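Local coordinates for protein response regulator (PDB 3HDV) that probably acts as a phosphorylation-controlled switch in two-component signalling, this chain being the CheY-like receiver domain of a longer protein, at residues Asp69-Ile74 against Ile84-Gly89. Residues are numbered along the deposited sequence; the frame is centred on the assembly and turned at random.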
ATOM      1  N   ASP B  69      18.784  -2.985  13.230  1.00 34.44           N
ATOM      2  CA  ASP B  69      20.063  -2.282  13.038  1.00 35.24           C
ATOM      3  C   ASP B  69      19.805  -0.824  12.646  1.00 35.07           C
ATOM      4  O   ASP B  69      20.506   0.063  13.119  1.00 36.66           O
ATOM      5  CB  ASP B  69      20.889  -2.959  11.946  1.00 34.89           C
ATOM      6  CG  ASP B  69      21.625  -4.202  12.437  1.00 37.20           C
ATOM      7  OD1 ASP B  69      21.858  -4.338  13.644  1.00 38.98           O
ATOM      8  OD2 ASP B  69      21.988  -5.039  11.598  1.00 39.71           O
ATOM      9  N   LEU B  70      18.808  -0.563  11.794  1.00 34.11           N
ATOM     10  CA  LEU B  70      18.492   0.809  11.401  1.00 32.86           C
ATOM     11  C   LEU B  70      18.110   1.638  12.613  1.00 34.17           C
ATOM     12  O   LEU B  70      18.624   2.744  12.818  1.00 35.43           O
ATOM     13  CB  LEU B  70      17.382   0.846  10.352  1.00 33.70           C
ATOM     14  CG  LEU B  70      16.667   2.194  10.106  1.00 31.93           C
ATOM     15  CD1 LEU B  70      17.650   3.258   9.520  1.00 30.96           C
ATOM     16  CD2 LEU B  70      15.473   2.041   9.174  1.00 31.88           C
ATOM     17  N   ILE B  71      17.218   1.119  13.443  1.00 32.54           N
ATOM     18  CA  ILE B  71      16.833   1.795  14.663  1.00 32.98           C
ATOM     19  C   ILE B  71      18.025   2.098  15.586  1.00 33.70           C
ATOM     20  O   ILE B  71      18.142   3.202  16.111  1.00 33.37           O
ATOM     21  CB  ILE B  71      15.690   1.001  15.430  1.00 32.24           C
ATOM     22  CG1 ILE B  71      14.450   0.944  14.526  1.00 31.76           C
ATOM     23  CG2 ILE B  71      15.383   1.657  16.767  1.00 32.14           C
ATOM     24  CD1 ILE B  71      13.332  -0.019  14.988  1.00 31.10           C
ATOM     25  N   ARG B  72      18.899   1.125  15.774  1.00 35.55           N
ATOM     26  CA  ARG B  72      20.106   1.332  16.571  1.00 37.87           C
ATOM     27  C   ARG B  72      20.951   2.486  16.039  1.00 38.08           C
ATOM     28  O   ARG B  72      21.391   3.330  16.806  1.00 38.99           O
ATOM     29  CB  ARG B  72      20.973   0.075  16.560  1.00 38.30           C
ATOM     30  CG  ARG B  72      20.723  -0.872  17.687  1.00 41.86           C
ATOM     31  CD  ARG B  72      21.182  -2.238  17.221  1.00 43.72           C
ATOM     32  NE  ARG B  72      20.880  -3.265  18.194  1.00 45.24           N
ATOM     33  CZ  ARG B  72      20.950  -4.566  17.940  1.00 46.59           C
ATOM     34  NH1 ARG B  72      21.307  -4.991  16.736  1.00 47.16           N
ATOM     35  NH2 ARG B  72      20.664  -5.438  18.899  1.00 46.45           N
ATOM     36  N   THR B  73      21.171   2.546  14.732  1.00 38.42           N
ATOM     37  CA  THR B  73      21.975   3.680  14.222  1.00 39.18           C
ATOM     38  C   THR B  73      21.257   5.013  14.391  1.00 40.30           C
ATOM     39  O   THR B  73      21.914   6.061  14.613  1.00 40.51           O
ATOM     40  CB  THR B  73      22.401   3.523  12.773  1.00 38.55           C
ATOM     41  OG1 THR B  73      21.262   3.597  11.905  1.00 38.50           O
ATOM     42  CG2 THR B  73      23.170   2.237  12.579  1.00 37.96           C
ATOM     43  N   ILE B  74      19.915   5.007  14.267  1.00 39.45           N
ATOM     44  CA  ILE B  74      19.161   6.240  14.500  1.00 38.94           C
ATOM     45  C   ILE B  74      19.342   6.732  15.950  1.00 39.58           C
ATOM     46  O   ILE B  74      19.577   7.904  16.182  1.00 39.11           O
ATOM     47  CB  ILE B  74      17.656   6.140  14.104  1.00 38.63           C
ATOM     48  CG1 ILE B  74      17.520   5.964  12.594  1.00 38.83           C
ATOM     49  CG2 ILE B  74      16.897   7.404  14.543  1.00 36.98           C
ATOM     50  CD1 ILE B  74      16.134   5.496  12.132  1.00 37.15           C
ATOM     51  N   ILE B  84       9.386   6.501  16.183  1.00 30.36           N
ATOM     52  CA  ILE B  84       9.436   5.321  15.328  1.00 29.46           C
ATOM     53  C   ILE B  84       8.328   4.368  15.750  1.00 28.53           C
ATOM     54  O   ILE B  84       8.161   4.074  16.940  1.00 27.77           O
ATOM     55  CB  ILE B  84      10.809   4.640  15.425  1.00 29.07           C
ATOM     56  CG1 ILE B  84      11.896   5.604  14.935  1.00 29.66           C
ATOM     57  CG2 ILE B  84      10.885   3.310  14.620  1.00 27.42           C
ATOM     58  CD1 ILE B  84      13.280   5.016  15.175  1.00 28.97           C
ATOM     59  N   ILE B  85       7.574   3.915  14.753  1.00 28.25           N
ATOM     60  CA  ILE B  85       6.558   2.874  14.914  1.00 25.80           C
ATOM     61  C   ILE B  85       7.078   1.665  14.061  1.00 26.00           C
ATOM     62  O   ILE B  85       7.402   1.802  12.882  1.00 24.71           O
ATOM     63  CB  ILE B  85       5.175   3.314  14.401  1.00 26.00           C
ATOM     64  CG1 ILE B  85       4.595   4.452  15.242  1.00 24.80           C
ATOM     65  CG2 ILE B  85       4.185   2.052  14.351  1.00 25.03           C
ATOM     66  CD1 ILE B  85       3.406   5.108  14.601  1.00 28.08           C
ATOM     67  N   VAL B  86       7.195   0.511  14.702  1.00 25.72           N
ATOM     68  CA  VAL B  86       7.599  -0.740  14.030  1.00 24.43           C
ATOM     69  C   VAL B  86       6.326  -1.453  13.570  1.00 24.89           C
ATOM     70  O   VAL B  86       5.381  -1.626  14.367  1.00 24.41           O
ATOM     71  CB  VAL B  86       8.440  -1.592  14.962  1.00 24.95           C
ATOM     72  CG1 VAL B  86       8.633  -3.056  14.405  1.00 23.67           C
ATOM     73  CG2 VAL B  86       9.863  -0.868  15.160  1.00 24.45           C
ATOM     74  N   VAL B  87       6.290  -1.788  12.288  1.00 25.09           N
ATOM     75  CA  VAL B  87       5.282  -2.715  11.732  1.00 26.45           C
ATOM     76  C   VAL B  87       5.989  -3.939  11.156  1.00 27.70           C
ATOM     77  O   VAL B  87       6.519  -3.886  10.046  1.00 27.21           O
ATOM     78  CB  VAL B  87       4.324  -2.006  10.753  1.00 27.15           C
ATOM     79  CG1 VAL B  87       3.228  -2.992  10.257  1.00 28.49           C
ATOM     80  CG2 VAL B  87       3.614  -0.779  11.492  1.00 23.53           C
ATOM     81  N   SER B  88       5.956  -5.062  11.892  1.00 27.49           N
ATOM     82  CA  SER B  88       6.850  -6.179  11.587  1.00 29.99           C
ATOM     83  C   SER B  88       6.247  -7.445  10.987  1.00 31.40           C
ATOM     84  O   SER B  88       5.168  -7.921  11.431  1.00 29.83           O
ATOM     85  CB  SER B  88       7.539  -6.582  12.878  1.00 30.84           C
ATOM     86  OG  SER B  88       8.535  -7.527  12.611  1.00 34.62           O
ATOM     87  N   GLY B  89       6.974  -8.010  10.012  1.00 32.42           N
ATOM     88  CA  GLY B  89       6.790  -9.409   9.628  1.00 35.66           C
ATOM     89  C   GLY B  89       7.273 -10.358  10.723  1.00 36.61           C
ATOM     90  O   GLY B  89       7.377  -9.963  11.879  1.00 37.36           O
TER
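Ile71 lays its terminal methyl across two side chains of the neighbouring strand: CD1 lies 3.6 Å from CG2 of Val86 and 4.1 Å from CG2 of Ile84. With CG1 anti to the carbonyl carbon (chi1 -62°) and the chain extended beyond it (chi2 169°), the branch stretches away from the helix and brings CD1 to both partners, meeting each at a slant. One turn on, Ile74 meets Ile84 end to end, CD1 to CD1 at 4.2 Å, so Ile84 offers its two branch ends to different residues of helix 67-75. This is a compact example of a helix returning over a parallel sheet: the axes of helix 69-74 and strand 84-88 run almost antiparallel, at 172° and 11.3 Å apart, as expected within the beta-alpha-beta unit of strand 53-58, helix 67-75 and strand 83-88 in a CheY-like fold. Met56 of strand 53-58 touches both Ile74 and Ile84, while Leu102 packs on Ile71, extending the apolar layer. Ile85 points to the other side of the sheet, against helix 114-124. At the far end of the strand segment, Gly89 N donates to OD1 of Asp59, the predicted phosphorylation site. No hydrogen bond or salt bridge joins the two segments; the four touching residues are all buried and aliphatic, which implies that methyl contacts and exclusion of water hold helix and strand together here.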